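Local structure of hydroxyindole o-methyltransferase (Homo sapiens, 4A6D) at the interface of chains A and B. The protein catalyses the last step of melatonin synthesis, transferring a methyl group from S-adenosyl-L-methionine to the hydroxyl of N-acetylserotonin, and works as a homodimer. Numbering follows the deposited sequence. Chains: chain A/B, Hydroxyindole o-methyltransferase.

Contact 1: the interface of chains A and B. Residues chain A 19, 113-114, 117-118; chain B 19-20, 23, 114.
Around the two-fold axis of the homodimer, A:Tyr114 and B:Tyr114 on the two copies of helix 103-117 meet A:Phe19 and B:Phe19 on the two copies of helix 7-31, all four residues in regular helical backbone and the two Phe19 CA atoms 3.7 Å apart. Helix 7-31 belongs to the dimerisation domain of this cation-independent, class I-like O-methyltransferase, and the patch shows how a symmetric interface can use one residue as both donor and acceptor. The two tyrosines run antiparallel with their rings stacked, the planes only 3° from parallel. Their centroids are separated by 4.0 Å. With CG anti to the backbone N (chi1 -176°), each side chain reaches along its partner until the phenol tip arrives at the other's backbone. There A:Tyr114 OH donates to B:Tyr114 O at 2.7 Å, and B:Tyr114 OH does the same to A:Tyr114 O. Each donor approaches in the carbonyl plane, on a lone pair, with a C=O...donor angle of 125°. Each phenol is thus fixed at its tip as well as over its face. A phenylalanine in place of A:Tyr114 would probably keep much of the stack but leave the B:Tyr114 carbonyl without its phenol donor. Beside the pair, B:Phe19 CB packs 3.6 Å from A:Tyr114 CD2. The B:Phe19 ring, wedged over its own backbone with CG flanked by N and C, passes the tyrosine toward A:Trp117 and A:Ser113. It stands almost perpendicular to the five-membered ring of A:Trp117, edge-to-face, with CE1 at 3.7 Å from A:Trp117 CG. B:Met20 takes a face of the indole instead: its CG sits over the six-membered ring, 3.7 Å from the centroid, and its SD touches CZ2. The indole's rim is met in plane by B:Gln23 CB, while the amide NE2 of that glutamine lies over the B:Tyr114 face opposite A:Tyr114.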
# COMPACT_ATOMS: atom_id res chain seq x y z
N PHE A 19 0.05 -0.03 2.29
CA PHE A 19 -0.95 -0.67 1.45
C PHE A 19 -2.38 -0.57 2.03
O PHE A 19 -3.32 -0.39 1.26
CB PHE A 19 -0.52 -2.10 1.13
CG PHE A 19 -0.77 -3.11 2.22
CD1 PHE A 19 -1.99 -3.77 2.32
CD2 PHE A 19 0.24 -3.43 3.13
CE1 PHE A 19 -2.21 -4.69 3.34
CE2 PHE A 19 0.01 -4.36 4.13
CZ PHE A 19 -1.21 -4.99 4.23
N SER A 113 -3.48 -1.29 -10.81
CA SER A 113 -2.10 -1.14 -10.34
C SER A 113 -1.82 -1.93 -9.07
O SER A 113 -0.78 -2.58 -8.97
CB SER A 113 -1.75 0.33 -10.12
OG SER A 113 -2.28 1.13 -11.15
N TYR A 114 -2.73 -1.84 -8.08
CA TYR A 114 -2.63 -2.53 -6.78
C TYR A 114 -2.47 -4.02 -6.99
O TYR A 114 -1.58 -4.63 -6.40
CB TYR A 114 -3.83 -2.18 -5.88
CG TYR A 114 -3.74 -2.77 -4.50
CD1 TYR A 114 -4.19 -4.07 -4.24
CD2 TYR A 114 -3.24 -2.02 -3.44
CE1 TYR A 114 -4.10 -4.62 -2.96
CE2 TYR A 114 -3.18 -2.55 -2.15
CZ TYR A 114 -3.59 -3.86 -1.92
OH TYR A 114 -3.54 -4.39 -0.64
N TRP A 117 0.96 -4.82 -8.64
CA TRP A 117 2.01 -4.63 -7.64
C TRP A 117 2.22 -5.79 -6.65
O TRP A 117 3.30 -5.89 -6.06
CB TRP A 117 1.91 -3.25 -6.98
CG TRP A 117 2.59 -2.17 -7.76
CD1 TRP A 117 2.16 -1.60 -8.93
CD2 TRP A 117 3.84 -1.56 -7.45
NE1 TRP A 117 3.03 -0.60 -9.31
CE2 TRP A 117 4.09 -0.58 -8.44
CE3 TRP A 117 4.79 -1.73 -6.41
CZ2 TRP A 117 5.23 0.23 -8.43
CZ3 TRP A 117 5.92 -0.93 -6.40
CH2 TRP A 117 6.13 0.03 -7.40
N GLY A 118 1.25 -6.69 -6.54
CA GLY A 118 1.41 -7.90 -5.73
C GLY A 118 2.46 -8.82 -6.36
O GLY A 118 3.13 -9.58 -5.67
N PHE B 19 0.77 1.78 -1.23
CA PHE B 19 0.81 0.39 -1.63
C PHE B 19 2.12 0.02 -2.37
O PHE B 19 2.64 -1.08 -2.16
CB PHE B 19 -0.45 0.01 -2.40
CG PHE B 19 -0.47 0.45 -3.84
CD1 PHE B 19 0.06 -0.36 -4.84
CD2 PHE B 19 -1.07 1.65 -4.21
CE1 PHE B 19 0.05 0.05 -6.17
CE2 PHE B 19 -1.08 2.05 -5.54
CZ PHE B 19 -0.53 1.25 -6.51
N MET B 20 2.68 0.96 -3.17
CA MET B 20 3.94 0.79 -3.91
C MET B 20 5.14 0.69 -2.97
O MET B 20 6.03 -0.15 -3.16
CB MET B 20 4.14 1.93 -4.90
CG MET B 20 3.02 2.03 -5.90
SD MET B 20 3.40 3.01 -7.35
CE MET B 20 2.66 4.51 -6.90
N GLN B 23 5.00 -2.72 -1.09
CA GLN B 23 5.52 -3.75 -1.98
C GLN B 23 7.02 -3.68 -2.25
O GLN B 23 7.63 -4.73 -2.38
CB GLN B 23 4.70 -3.90 -3.24
CG GLN B 23 3.40 -4.64 -2.99
CD GLN B 23 3.57 -6.12 -2.75
OE1 GLN B 23 4.56 -6.75 -3.14
NE2 GLN B 23 2.58 -6.72 -2.13
N TYR B 114 -1.98 -8.28 1.91
CA TYR B 114 -1.99 -7.40 0.73
C TYR B 114 -3.06 -7.85 -0.25
O TYR B 114 -3.85 -7.03 -0.71
CB TYR B 114 -0.60 -7.33 0.09
CG TYR B 114 -0.51 -6.36 -1.07
CD1 TYR B 114 -0.86 -6.76 -2.37
CD2 TYR B 114 -0.06 -5.06 -0.88
CE1 TYR B 114 -0.78 -5.87 -3.44
CE2 TYR B 114 0.05 -4.17 -1.95
CZ TYR B 114 -0.34 -4.57 -3.23
OH TYR B 114 -0.23 -3.71 -4.29

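Contact 2: the interface of chains A and B. Residues chain A 117, 124, 294, 297-298, 301; chain B 20, 24, 62-63, 66.
A:Leu301 meets B:Ile66 and B:Val24 through one methyl, CD2, which lies 3.6 Å from B:Ile66 CD1 and equally near B:Val24 CG2. Aliphatic contacts of this kind dominate the patch, where helix 294-305 of the methyltransferase domain of chain A packs on helices 7-31 and 57-69 of chain B's dimerisation domain. The other branch of A:Leu301, CD1, turns to B:Leu62, and the two leucines pass antiparallel, with B:Leu62 CD1 3.9 Å from A:Leu301 CA. B:Ile66 divides its branches in a similar way. Its CG2, anti to the backbone N, meets A:Leu298 CD2 and, at 4.0 Å, A:Leu294 CD1, both leucines lying roughly perpendicular to it. A:Leu298 CD2 also touches B:Met20 CB at 3.9 Å, so this methyl bridges the two chain B helices beside the methionine's packing on A:Trp117. Farther along, A:Val124 CG2 lies 4.1 Å from B:Leu63 CD1, the two side chains again roughly perpendicular.

No hydrogen bond crosses the patch, although one polar side chain, A:Gln297, takes part. It presents its aliphatic CB to B:Ile66 CG1 at 3.6 Å, while the chain, extended beyond CG (chi2 173°), takes the amide alongside the isoleucine backbone. There the amide nitrogen A:Gln297 NE2 stands 3.4 Å from B:Ile66 N.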
# COMPACT_ATOMS: atom_id res chain seq x y z
N TRP A 117 0.96 -4.82 -8.64
CA TRP A 117 2.01 -4.63 -7.64
C TRP A 117 2.22 -5.79 -6.65
O TRP A 117 3.30 -5.89 -6.06
CB TRP A 117 1.91 -3.25 -6.98
CG TRP A 117 2.59 -2.17 -7.76
CD1 TRP A 117 2.16 -1.60 -8.93
CD2 TRP A 117 3.84 -1.56 -7.45
NE1 TRP A 117 3.03 -0.60 -9.31
CE2 TRP A 117 4.09 -0.58 -8.44
CE3 TRP A 117 4.79 -1.73 -6.41
CZ2 TRP A 117 5.23 0.23 -8.43
CZ3 TRP A 117 5.92 -0.93 -6.40
CH2 TRP A 117 6.13 0.03 -7.40
N VAL A 124 10.45 -7.48 -10.93
CA VAL A 124 11.84 -7.16 -10.61
C VAL A 124 12.71 -8.36 -11.07
O VAL A 124 13.63 -8.15 -11.85
CB VAL A 124 12.04 -6.79 -9.11
CG1 VAL A 124 13.51 -6.74 -8.73
CG2 VAL A 124 11.35 -5.48 -8.76
N LEU A 294 11.25 10.55 -5.22
CA LEU A 294 10.72 9.27 -4.82
C LEU A 294 9.48 8.86 -5.63
O LEU A 294 9.41 7.72 -6.12
CB LEU A 294 10.45 9.26 -3.30
CG LEU A 294 9.71 8.04 -2.69
CD1 LEU A 294 10.35 6.71 -3.08
CD2 LEU A 294 9.65 8.20 -1.19
N GLN A 297 10.55 7.72 -9.07
CA GLN A 297 11.18 6.41 -8.95
C GLN A 297 10.07 5.33 -8.82
O GLN A 297 10.17 4.28 -9.48
CB GLN A 297 12.09 6.34 -7.72
CG GLN A 297 13.38 7.13 -7.82
CD GLN A 297 14.03 7.09 -6.46
OE1 GLN A 297 13.63 7.78 -5.52
NE2 GLN A 297 14.98 6.21 -6.27
N LEU A 298 9.02 5.61 -8.02
CA LEU A 298 7.92 4.65 -7.84
C LEU A 298 7.20 4.46 -9.17
O LEU A 298 6.94 3.32 -9.57
CB LEU A 298 6.94 5.04 -6.70
CG LEU A 298 7.47 5.01 -5.25
CD1 LEU A 298 6.51 5.70 -4.33
CD2 LEU A 298 7.71 3.59 -4.75
N LEU A 301 9.15 2.26 -11.52
CA LEU A 301 8.93 0.88 -11.10
C LEU A 301 7.53 0.42 -11.50
O LEU A 301 7.39 -0.70 -11.98
CB LEU A 301 9.21 0.72 -9.61
CG LEU A 301 9.25 -0.73 -9.06
CD1 LEU A 301 10.19 -1.64 -9.87
CD2 LEU A 301 9.62 -0.72 -7.62
N MET B 20 2.68 0.96 -3.17
CA MET B 20 3.94 0.79 -3.91
C MET B 20 5.14 0.69 -2.97
O MET B 20 6.03 -0.15 -3.16
CB MET B 20 4.14 1.93 -4.90
CG MET B 20 3.02 2.03 -5.90
SD MET B 20 3.40 3.01 -7.35
CE MET B 20 2.66 4.51 -6.90
N VAL B 24 7.62 -2.47 -2.28
CA VAL B 24 9.08 -2.31 -2.42
C VAL B 24 9.77 -2.97 -1.23
O VAL B 24 10.69 -3.77 -1.43
CB VAL B 24 9.48 -0.82 -2.59
CG1 VAL B 24 10.94 -0.58 -2.21
CG2 VAL B 24 9.21 -0.36 -4.01
N LEU B 62 16.15 -0.05 -9.68
CA LEU B 62 14.94 0.65 -9.28
C LEU B 62 14.65 0.36 -7.83
O LEU B 62 14.52 1.29 -7.04
CB LEU B 62 13.74 0.25 -10.16
CG LEU B 62 13.69 0.88 -11.56
CD1 LEU B 62 12.53 0.31 -12.37
CD2 LEU B 62 13.55 2.38 -11.48
N LEU B 63 14.69 -0.93 -7.45
CA LEU B 63 14.44 -1.40 -6.10
C LEU B 63 15.43 -0.81 -5.08
O LEU B 63 14.98 -0.30 -4.05
CB LEU B 63 14.46 -2.94 -6.08
CG LEU B 63 13.79 -3.65 -4.91
CD1 LEU B 63 12.30 -3.85 -5.17
CD2 LEU B 63 14.43 -4.99 -4.65
N ILE B 66 15.00 3.10 -4.80
CA ILE B 66 13.82 3.43 -4.00
C ILE B 66 14.15 3.21 -2.50
O ILE B 66 13.84 4.08 -1.69
CB ILE B 66 12.55 2.70 -4.48
CG1 ILE B 66 12.17 3.20 -5.89
CG2 ILE B 66 11.38 2.89 -3.51
CD1 ILE B 66 11.44 2.27 -6.75

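Contact 1 and contact 2 are neighbouring parts of one two-fold interface, their C-alpha centres about 10 Å apart, and they share A:Trp117 and B:Met20. Helix 7-31 of chain B and helix 103-117 of chain A run through both. Contact 1 lies near the symmetry axis, whereas contact 2 extends outward to helices 120-126 and 294-305 of chain A and helix 57-69 of chain B. The centre of contact 1 is about 18 Å from the active-site residue A:His255 and that of contact 2 about 13 Å. The neighbour's dimerisation helices thus pack against the catalytic domain at contact 2; the structure alone does not show whether they influence catalysis.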